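Local coordinates for protein Cdhr2 (Mus musculus, PDB 5CYX), which probably forms calcium-dependent adhesion complexes with CDHR5 on adjacent microvilli, so controlling how microvilli pack at the apical membrane of epithelial cells, at residues N263-G268 with E294-Q299; F27-T32 with G58-A63; T108-S113 with F125-E130. One frame throughout, in Å; residues are numbered along the deposited sequence.

Contact 1: residues N263-G268 with E294-Q299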
loop_
_atom_site.group_PDB
_atom_site.type_symbol
_atom_site.label_atom_id
_atom_site.label_comp_id
_atom_site.label_asym_id
_atom_site.label_seq_id
_atom_site.Cartn_x
_atom_site.Cartn_y
_atom_site.Cartn_z
ATOM N N ASN A 263 20.339 45.796 -6.195
ATOM C CA ASN A 263 21.468 46.188 -7.023
ATOM C C ASN A 263 21.128 47.328 -7.962
ATOM O O ASN A 263 19.972 47.472 -8.363
ATOM C CB ASN A 263 21.921 45.005 -7.883
ATOM C CG ASN A 263 23.410 44.887 -7.936
ATOM O OD1 ASN A 263 24.108 45.869 -8.186
ATOM N ND2 ASN A 263 23.917 43.696 -7.668
ATOM N N SER A 264 22.141 48.109 -8.352
ATOM C CA SER A 264 21.979 49.074 -9.436
ATOM C C SER A 264 23.278 49.610 -10.068
ATOM O O SER A 264 24.381 49.442 -9.547
ATOM C CB SER A 264 21.170 50.280 -8.950
ATOM O OG SER A 264 21.982 51.225 -8.305
ATOM N N THR A 265 23.101 50.276 -11.198
ATOM C CA THR A 265 24.070 51.244 -11.697
ATOM C C THR A 265 23.645 52.546 -10.990
ATOM O O THR A 265 22.476 52.909 -11.037
ATOM C CB THR A 265 23.993 51.365 -13.231
ATOM O OG1 THR A 265 22.758 51.982 -13.616
ATOM C CG2 THR A 265 24.075 49.975 -13.887
ATOM N N ARG A 266 24.580 53.206 -10.299
ATOM C CA ARG A 266 24.301 54.335 -9.356
ATOM C C ARG A 266 23.640 53.917 -8.036
ATOM O O ARG A 266 22.502 54.321 -7.737
ATOM C CB ARG A 266 23.510 55.490 -10.014
ATOM C CG ARG A 266 24.000 55.916 -11.390
ATOM C CD ARG A 266 25.418 56.448 -11.360
ATOM N NE ARG A 266 26.061 56.327 -12.666
ATOM C CZ ARG A 266 27.142 57.004 -13.048
ATOM N NH1 ARG A 266 27.629 56.810 -14.270
ATOM N NH2 ARG A 266 27.737 57.883 -12.234
ATOM N N PRO A 267 24.369 53.127 -7.217
ATOM C CA PRO A 267 23.908 52.845 -5.863
ATOM C C PRO A 267 23.519 54.128 -5.126
ATOM O O PRO A 267 24.185 55.154 -5.280
ATOM C CB PRO A 267 25.127 52.198 -5.205
ATOM C CG PRO A 267 25.879 51.559 -6.331
ATOM C CD PRO A 267 25.604 52.385 -7.554
ATOM N N GLY A 268 22.420 54.071 -4.373
ATOM C CA GLY A 268 21.925 55.201 -3.623
ATOM C C GLY A 268 20.926 56.094 -4.338
ATOM O O GLY A 268 20.156 56.784 -3.674
ATOM N N GLU A 294 21.550 58.106 -20.715
ATOM C CA GLU A 294 20.781 58.879 -19.723
ATOM C C GLU A 294 19.852 58.004 -18.862
ATOM O O GLU A 294 18.741 58.409 -18.506
ATOM C CB GLU A 294 20.006 60.017 -20.406
ATOM C CG GLU A 294 20.876 60.922 -21.283
ATOM C CD GLU A 294 20.663 62.409 -21.020
ATOM O OE1 GLU A 294 19.497 62.854 -20.905
ATOM O OE2 GLU A 294 21.676 63.143 -20.924
ATOM N N GLU A 295 20.343 56.811 -18.518
ATOM C CA GLU A 295 19.525 55.752 -17.931
ATOM C C GLU A 295 20.195 55.044 -16.760
ATOM O O GLU A 295 21.392 54.723 -16.812
ATOM C CB GLU A 295 19.193 54.700 -18.981
ATOM C CG GLU A 295 17.901 54.962 -19.733
ATOM C CD GLU A 295 17.618 53.902 -20.786
ATOM O OE1 GLU A 295 18.298 52.856 -20.783
ATOM O OE2 GLU A 295 16.711 54.114 -21.621
ATOM N N VAL A 296 19.387 54.774 -15.731
ATOM C CA VAL A 296 19.780 53.930 -14.624
ATOM C C VAL A 296 19.026 52.606 -14.697
ATOM O O VAL A 296 17.810 52.590 -14.901
ATOM C CB VAL A 296 19.451 54.606 -13.292
ATOM C CG1 VAL A 296 20.153 53.891 -12.161
ATOM C CG2 VAL A 296 19.879 56.071 -13.317
ATOM N N GLN A 297 19.756 51.504 -14.520
ATOM C CA GLN A 297 19.161 50.178 -14.375
ATOM C C GLN A 297 19.200 49.766 -12.897
ATOM O O GLN A 297 20.218 49.944 -12.220
ATOM C CB GLN A 297 19.879 49.150 -15.258
ATOM C CG GLN A 297 19.627 49.337 -16.764
ATOM C CD GLN A 297 19.823 48.064 -17.559
ATOM O OE1 GLN A 297 20.426 48.063 -18.647
ATOM N NE2 GLN A 297 19.308 46.964 -17.032
ATOM N N ILE A 298 18.087 49.211 -12.417
ATOM C CA ILE A 298 17.860 48.925 -10.974
ATOM C C ILE A 298 17.286 47.527 -10.805
ATOM O O ILE A 298 16.303 47.199 -11.470
ATOM C CB ILE A 298 16.931 50.009 -10.361
ATOM C CG1 ILE A 298 17.710 50.858 -9.385
ATOM C CG2 ILE A 298 15.718 49.477 -9.614
ATOM C CD1 ILE A 298 18.517 51.923 -10.062
ATOM N N GLN A 299 17.912 46.706 -9.954
ATOM C CA GLN A 299 17.381 45.391 -9.611
ATOM C C GLN A 299 16.475 45.467 -8.360
ATOM O O GLN A 299 16.927 45.854 -7.288
ATOM C CB GLN A 299 18.502 44.399 -9.349
ATOM C CG GLN A 299 18.024 42.949 -9.351
ATOM C CD GLN A 299 19.124 41.989 -8.969
ATOM O OE1 GLN A 299 19.816 42.204 -7.978
ATOM N NE2 GLN A 299 19.303 40.932 -9.756
#
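Asn-263 and Ser-264 pair antiparallel with Gln-299 and Ile-298 at the edge of a four-stranded sheet in the third cadherin repeat, where strand 257-264 comes to its end. Gln-299 N donates to Asn-263 O at 2.7 Å, and two residues along, Thr-265 N donates to Gln-297 O at 3.1 Å. The return bond of this pair comes from a side chain: Gln-297 N donates to Thr-265 OG1 at 3.2 Å, the hydroxyl taking the part a backbone carbonyl plays in a regular ladder. Thr-265 OG1 lies between its own backbone N and carbonyl carbon (chi1 69°), which turns it to the Gln-297 amide. On the face of Ser-264 and Ile-298, Ser-264 CB sits only 3.3 Å from Ile-298 CD1, tighter than an ordinary carbon contact. On the other face Asn-263 CB lies 3.8 Å from Gln-299 CB. The extended Gln-299 chain carries its OE1 to 3.5 Å from Asn-263 CB, and that oxygen is hydrogen-bonded to Ser-262 OG. Arg-266, past the strand end, turns its guanidinium to a salt bridge with Glu-292. Strand 295-304 is gripped from its other edge by strand 315-324, whose Trp-319 touches both Asn-263 and Gln-299, while Phe-270 of strand 270-272, in the second sheet of the sandwich, packs on Val-296 and Ile-298.

Contact 2: residues F27-T32 with G58-A63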
loop_
_atom_site.group_PDB
_atom_site.type_symbol
_atom_site.label_atom_id
_atom_site.label_comp_id
_atom_site.label_asym_id
_atom_site.label_seq_id
_atom_site.Cartn_x
_atom_site.Cartn_y
_atom_site.Cartn_z
ATOM N N PHE A 27 -38.980 -30.947 1.640
ATOM C CA PHE A 27 -38.733 -32.358 1.622
ATOM C C PHE A 27 -40.018 -33.145 1.861
ATOM O O PHE A 27 -41.085 -32.557 2.210
ATOM C CB PHE A 27 -37.686 -32.736 2.678
ATOM C CG PHE A 27 -38.007 -32.269 4.058
ATOM C CD1 PHE A 27 -38.821 -33.017 4.888
ATOM C CD2 PHE A 27 -37.479 -31.088 4.552
ATOM C CE1 PHE A 27 -39.106 -32.592 6.204
ATOM C CE2 PHE A 27 -37.762 -30.660 5.860
ATOM C CZ PHE A 27 -38.583 -31.411 6.678
ATOM N N TRP A 28 -39.879 -34.461 1.689
ATOM C CA TRP A 28 -40.903 -35.473 1.911
ATOM C C TRP A 28 -40.512 -36.332 3.083
ATOM O O TRP A 28 -39.371 -36.837 3.123
ATOM C CB TRP A 28 -41.014 -36.412 0.707
ATOM C CG TRP A 28 -41.505 -35.775 -0.518
ATOM C CD1 TRP A 28 -40.765 -35.172 -1.469
ATOM C CD2 TRP A 28 -42.862 -35.655 -0.922
ATOM N NE1 TRP A 28 -41.574 -34.681 -2.464
ATOM C CE2 TRP A 28 -42.871 -34.965 -2.151
ATOM C CE3 TRP A 28 -44.069 -36.088 -0.377
ATOM C CZ2 TRP A 28 -44.025 -34.683 -2.838
ATOM C CZ3 TRP A 28 -45.255 -35.795 -1.071
ATOM C CH2 TRP A 28 -45.221 -35.084 -2.275
ATOM N N LEU A 29 -41.448 -36.540 4.003
ATOM C CA LEU A 29 -41.298 -37.540 5.050
ATOM C C LEU A 29 -41.861 -38.845 4.506
ATOM O O LEU A 29 -42.962 -38.849 3.953
ATOM C CB LEU A 29 -42.066 -37.134 6.291
ATOM C CG LEU A 29 -41.574 -35.888 7.016
ATOM C CD1 LEU A 29 -42.666 -35.349 7.943
ATOM C CD2 LEU A 29 -40.286 -36.180 7.771
ATOM N N VAL A 30 -41.093 -39.933 4.656
ATOM C CA VAL A 30 -41.450 -41.267 4.178
ATOM C C VAL A 30 -41.153 -42.269 5.323
ATOM O O VAL A 30 -40.215 -42.056 6.046
ATOM C CB VAL A 30 -40.570 -41.594 2.925
ATOM C CG1 VAL A 30 -40.715 -43.036 2.476
ATOM C CG2 VAL A 30 -40.893 -40.644 1.777
ATOM N N ALA A 31 -41.959 -43.319 5.508
ATOM C CA ALA A 31 -41.593 -44.496 6.388
ATOM C C ALA A 31 -40.886 -45.528 5.498
ATOM O O ALA A 31 -41.209 -45.524 4.338
ATOM C CB ALA A 31 -42.862 -45.066 6.997
ATOM N N THR A 32 -39.987 -46.451 5.886
ATOM C CA THR A 32 -39.785 -47.204 7.153
ATOM C C THR A 32 -41.051 -47.770 7.810
ATOM O O THR A 32 -41.506 -48.864 7.451
ATOM C CB THR A 32 -38.871 -46.464 8.150
ATOM O OG1 THR A 32 -39.551 -45.330 8.675
ATOM C CG2 THR A 32 -37.576 -46.005 7.474
ATOM N N GLY A 58 -47.010 -36.767 3.317
ATOM C CA GLY A 58 -45.656 -36.517 3.837
ATOM C C GLY A 58 -44.957 -35.310 3.221
ATOM O O GLY A 58 -43.815 -34.991 3.579
ATOM N N GLU A 59 -45.635 -34.648 2.287
ATOM C CA GLU A 59 -45.122 -33.452 1.644
ATOM C C GLU A 59 -44.907 -32.354 2.695
ATOM O O GLU A 59 -45.840 -31.983 3.393
ATOM C CB GLU A 59 -46.137 -32.948 0.600
ATOM C CG GLU A 59 -45.614 -31.860 -0.307
ATOM C CD GLU A 59 -46.724 -31.207 -1.112
ATOM O OE1 GLU A 59 -47.574 -30.467 -0.537
ATOM O OE2 GLU A 59 -46.752 -31.436 -2.317
ATOM N N VAL A 60 -43.688 -31.838 2.786
ATOM C CA VAL A 60 -43.372 -30.739 3.680
ATOM C C VAL A 60 -42.889 -29.538 2.923
ATOM O O VAL A 60 -41.809 -29.558 2.347
ATOM C CB VAL A 60 -42.302 -31.089 4.739
ATOM C CG1 VAL A 60 -42.103 -29.915 5.691
ATOM C CG2 VAL A 60 -42.685 -32.350 5.483
ATOM N N LYS A 61 -43.685 -28.483 2.974
ATOM C CA LYS A 61 -43.339 -27.182 2.412
ATOM C C LYS A 61 -42.794 -26.231 3.458
ATOM O O LYS A 61 -43.188 -26.306 4.632
ATOM C CB LYS A 61 -44.582 -26.525 1.801
ATOM C CG LYS A 61 -45.103 -27.247 0.590
ATOM C CD LYS A 61 -46.250 -26.476 -0.024
ATOM C CE LYS A 61 -46.850 -27.197 -1.228
ATOM N NZ LYS A 61 -48.134 -26.518 -1.578
ATOM N N LEU A 62 -41.933 -25.322 3.010
ATOM C CA LEU A 62 -41.395 -24.314 3.864
ATOM C C LEU A 62 -42.535 -23.304 4.120
ATOM O O LEU A 62 -43.137 -22.850 3.167
ATOM C CB LEU A 62 -40.241 -23.609 3.209
ATOM C CG LEU A 62 -39.587 -22.525 4.071
ATOM C CD1 LEU A 62 -38.803 -23.123 5.241
ATOM C CD2 LEU A 62 -38.700 -21.651 3.188
ATOM N N ALA A 63 -42.822 -22.964 5.371
ATOM C CA ALA A 63 -44.011 -22.054 5.660
ATOM C C ALA A 63 -43.646 -20.671 6.199
ATOM O O ALA A 63 -44.520 -19.825 6.453
ATOM C CB ALA A 63 -44.962 -22.744 6.619
#
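Phe-27 faces Val-60 and Trp-28 faces Glu-59 across two antiparallel strands, 25-30 and 59-62, neighbours in the three-stranded sheet of the first cadherin repeat's beta sandwich; their axes approach to 4.8 Å with directions 149° apart. Phe-27 and Val-60 form a hydrogen-bonded pair, Phe-27 N giving to Val-60 O at 3.2 Å and Val-60 N to Phe-27 O at 2.8 Å. Leu-29 N adds a bond to Gly-58 O of 2.9 Å. A side chain on Gly-58 would run into Leu-29 O, and its backbone angles (phi 87°) would also press a CB on the preceding carbonyl. Phe-27 CG stands between its backbone N and carbonyl carbon (chi1 54°), which brings the ring alongside Val-60, whose CB lies over one face, 4.1 Å from the ring centroid, in a CH-pi contact. Val-60 CG2 also meets Leu-29 CD1 at 3.9 Å. On the other face of the sheet the Trp-28 indole spreads over Glu-59: Glu-59 CB is 3.4 Å from Trp-28 CZ3, and Glu-59 CG makes a CH-pi contact over the six-membered ring. Trp-28, Leu-29 and Val-30 continue the sheet into an antiparallel ladder with a second subunit, and Pro-5 of a third subunit packs on Trp-28. Backbone bonds thus set the register while apolar carbon-to-ring contacts pack both faces, Glu-59 serving Trp-28 through its CB and CG.

Contact 3: residues T108-S113 with F125-E130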
loop_
_atom_site.group_PDB
_atom_site.type_symbol
_atom_site.label_atom_id
_atom_site.label_comp_id
_atom_site.label_asym_id
_atom_site.label_seq_id
_atom_site.Cartn_x
_atom_site.Cartn_y
_atom_site.Cartn_z
ATOM N N THR A 108 -23.351 8.069 3.065
ATOM C CA THR A 108 -23.098 8.095 1.618
ATOM C C THR A 108 -22.129 9.200 1.146
ATOM O O THR A 108 -21.686 9.178 -0.016
ATOM C CB THR A 108 -24.409 8.292 0.818
ATOM O OG1 THR A 108 -24.976 9.574 1.116
ATOM C CG2 THR A 108 -25.391 7.199 1.150
ATOM N N GLU A 109 -21.867 10.203 1.996
ATOM C CA GLU A 109 -20.861 11.213 1.683
ATOM C C GLU A 109 -19.944 11.528 2.855
ATOM O O GLU A 109 -20.382 11.636 4.009
ATOM C CB GLU A 109 -21.416 12.526 1.112
ATOM C CG GLU A 109 -22.722 12.465 0.337
ATOM C CD GLU A 109 -23.883 12.875 1.215
ATOM O OE1 GLU A 109 -24.611 13.807 0.819
ATOM O OE2 GLU A 109 -24.048 12.302 2.331
ATOM N N PHE A 110 -18.686 11.770 2.499
ATOM C CA PHE A 110 -17.611 12.037 3.429
ATOM C C PHE A 110 -16.865 13.209 2.872
ATOM O O PHE A 110 -16.876 13.416 1.654
ATOM C CB PHE A 110 -16.649 10.833 3.462
ATOM C CG PHE A 110 -17.315 9.573 3.869
ATOM C CD1 PHE A 110 -17.576 9.313 5.242
ATOM C CD2 PHE A 110 -17.791 8.694 2.918
ATOM C CE1 PHE A 110 -18.218 8.134 5.617
ATOM C CE2 PHE A 110 -18.427 7.519 3.289
ATOM C CZ PHE A 110 -18.640 7.229 4.631
ATOM N N SER A 111 -16.163 13.926 3.735
ATOM C CA SER A 111 -15.271 14.986 3.309
ATOM C C SER A 111 -14.013 15.037 4.190
ATOM O O SER A 111 -14.043 14.646 5.358
ATOM C CB SER A 111 -15.969 16.327 3.306
ATOM O OG SER A 111 -16.388 16.624 4.621
ATOM N N THR A 112 -12.906 15.514 3.634
ATOM C CA THR A 112 -11.707 15.687 4.406
ATOM C C THR A 112 -10.816 16.730 3.726
ATOM O O THR A 112 -11.013 17.067 2.533
ATOM C CB THR A 112 -10.963 14.301 4.515
ATOM O OG1 THR A 112 -9.911 14.389 5.452
ATOM C CG2 THR A 112 -10.365 13.899 3.186
ATOM N N SER A 113 -9.834 17.226 4.470
ATOM C CA SER A 113 -8.833 18.130 3.930
ATOM C C SER A 113 -7.438 17.512 4.015
ATOM O O SER A 113 -7.101 16.895 5.032
ATOM C CB SER A 113 -8.807 19.436 4.701
ATOM O OG SER A 113 -10.050 20.034 4.578
ATOM N N PHE A 125 -7.780 9.000 3.434
ATOM C CA PHE A 125 -9.054 8.803 4.095
ATOM C C PHE A 125 -9.366 7.332 4.049
ATOM O O PHE A 125 -8.971 6.623 3.069
ATOM C CB PHE A 125 -10.195 9.539 3.342
ATOM C CG PHE A 125 -11.430 9.760 4.198
ATOM C CD1 PHE A 125 -11.379 10.599 5.306
ATOM C CD2 PHE A 125 -12.641 9.095 3.913
ATOM C CE1 PHE A 125 -12.508 10.785 6.122
ATOM C CE2 PHE A 125 -13.773 9.300 4.715
ATOM C CZ PHE A 125 -13.692 10.120 5.839
ATOM N N SER A 126 -10.129 6.882 5.032
ATOM C CA SER A 126 -10.520 5.484 5.127
ATOM C C SER A 126 -12.034 5.345 5.225
ATOM O O SER A 126 -12.681 6.102 5.924
ATOM C CB SER A 126 -9.806 4.836 6.314
ATOM O OG SER A 126 -8.410 4.771 6.026
ATOM N N VAL A 127 -12.599 4.439 4.431
ATOM C CA VAL A 127 -14.000 4.066 4.578
ATOM C C VAL A 127 -14.131 2.601 5.043
ATOM O O VAL A 127 -13.203 1.790 4.903
ATOM C CB VAL A 127 -14.777 4.321 3.274
ATOM C CG1 VAL A 127 -14.851 5.825 3.006
ATOM C CG2 VAL A 127 -14.133 3.606 2.077
ATOM N N LEU A 128 -15.286 2.263 5.603
ATOM C CA LEU A 128 -15.552 0.896 6.046
ATOM C C LEU A 128 -16.936 0.473 5.596
ATOM O O LEU A 128 -17.930 1.124 5.923
ATOM C CB LEU A 128 -15.473 0.810 7.572
ATOM C CG LEU A 128 -15.571 -0.602 8.154
ATOM C CD1 LEU A 128 -14.424 -1.497 7.644
ATOM C CD2 LEU A 128 -15.612 -0.529 9.677
ATOM N N ALA A 129 -17.007 -0.628 4.854
ATOM C CA ALA A 129 -18.310 -1.223 4.573
ATOM C C ALA A 129 -18.354 -2.578 5.213
ATOM O O ALA A 129 -17.338 -3.230 5.338
ATOM C CB ALA A 129 -18.610 -1.286 3.091
ATOM N N GLU A 130 -19.539 -2.974 5.653
ATOM C CA GLU A 130 -19.714 -4.288 6.273
ATOM C C GLU A 130 -20.797 -5.009 5.519
ATOM O O GLU A 130 -21.736 -4.396 5.038
ATOM C CB GLU A 130 -20.104 -4.118 7.758
ATOM C CG GLU A 130 -18.944 -3.560 8.553
ATOM C CD GLU A 130 -19.340 -3.109 9.935
ATOM O OE1 GLU A 130 -20.374 -2.369 10.074
ATOM O OE2 GLU A 130 -18.601 -3.479 10.863
#
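Phe-125 opens the second segment, and its ring touches Phe-110 and Thr-112. Phe-125 CG is anti to the backbone N (chi1 -161°), which sends the ring out to the side chains of strand 109-115. Phe-125 CE2 lies 3.5 Å from Phe-110 CB; at the para position, Phe-125 CD1 comes to 3.8 Å from Thr-112 CB, so Phe-110 and Thr-112, two residues apart on one strand, meet opposite ends of the ring. The two phenyl rings meet obliquely, their centroids 5.7 Å apart and their planes at 50°; the Phe-125 side chain crosses that of Phe-110 at about a right angle but slides past Thr-112 in the opposite direction. An alanine in place of Phe-125 would probably open a gap beside Phe-110 CB and Thr-112 CB and leave the Phe-110 ring freer to turn. Ser-126 turns its hydroxyl to another neighbour, Ser-165. Val-127 next points back toward the first segment: Val-127 CG1 stands over one face of the Phe-110 ring, 4.3 Å from its centroid, offset toward the rim, in a CH-pi contact. Phe-125 meets the CB, CG and CD1 part of Phe-110, Val-127 the CD2 and CE2 part. No hydrogen bond joins the segments. Phe-110 and Thr-112 are instead tied by backbone bonds to strand 206-213, whose Val-208 also packs on Phe-125, and Val-127 rests on Phe-105 and Leu-185. Strands 109-115 and 123-126 belong to different sheets, and apolar side chains meeting between the sheets are typical of the beta sandwich of a cadherin repeat, here the second.

How the contacts relate
From the N terminus, contact 2 comes first, in the first cadherin repeat, closing a loop of 25 residues between its segments. Contact 3 follows in the second repeat, closing a shorter loop of 11 residues and joining the two sheets, whereas contacts 1 and 2 each pair neighbouring strands within a sheet of their own repeat. Contact 1, in the third repeat, closes another loop of 25 residues. The three lie in series, none nested or crossed. Centres of contacts 2 and 3 are about 50 Å apart, and those of 3 and 1 about 59 Å. Each contact lies within one repeat. Calcium ions bind at the junctions between repeats, most of the sites drawing residues from both.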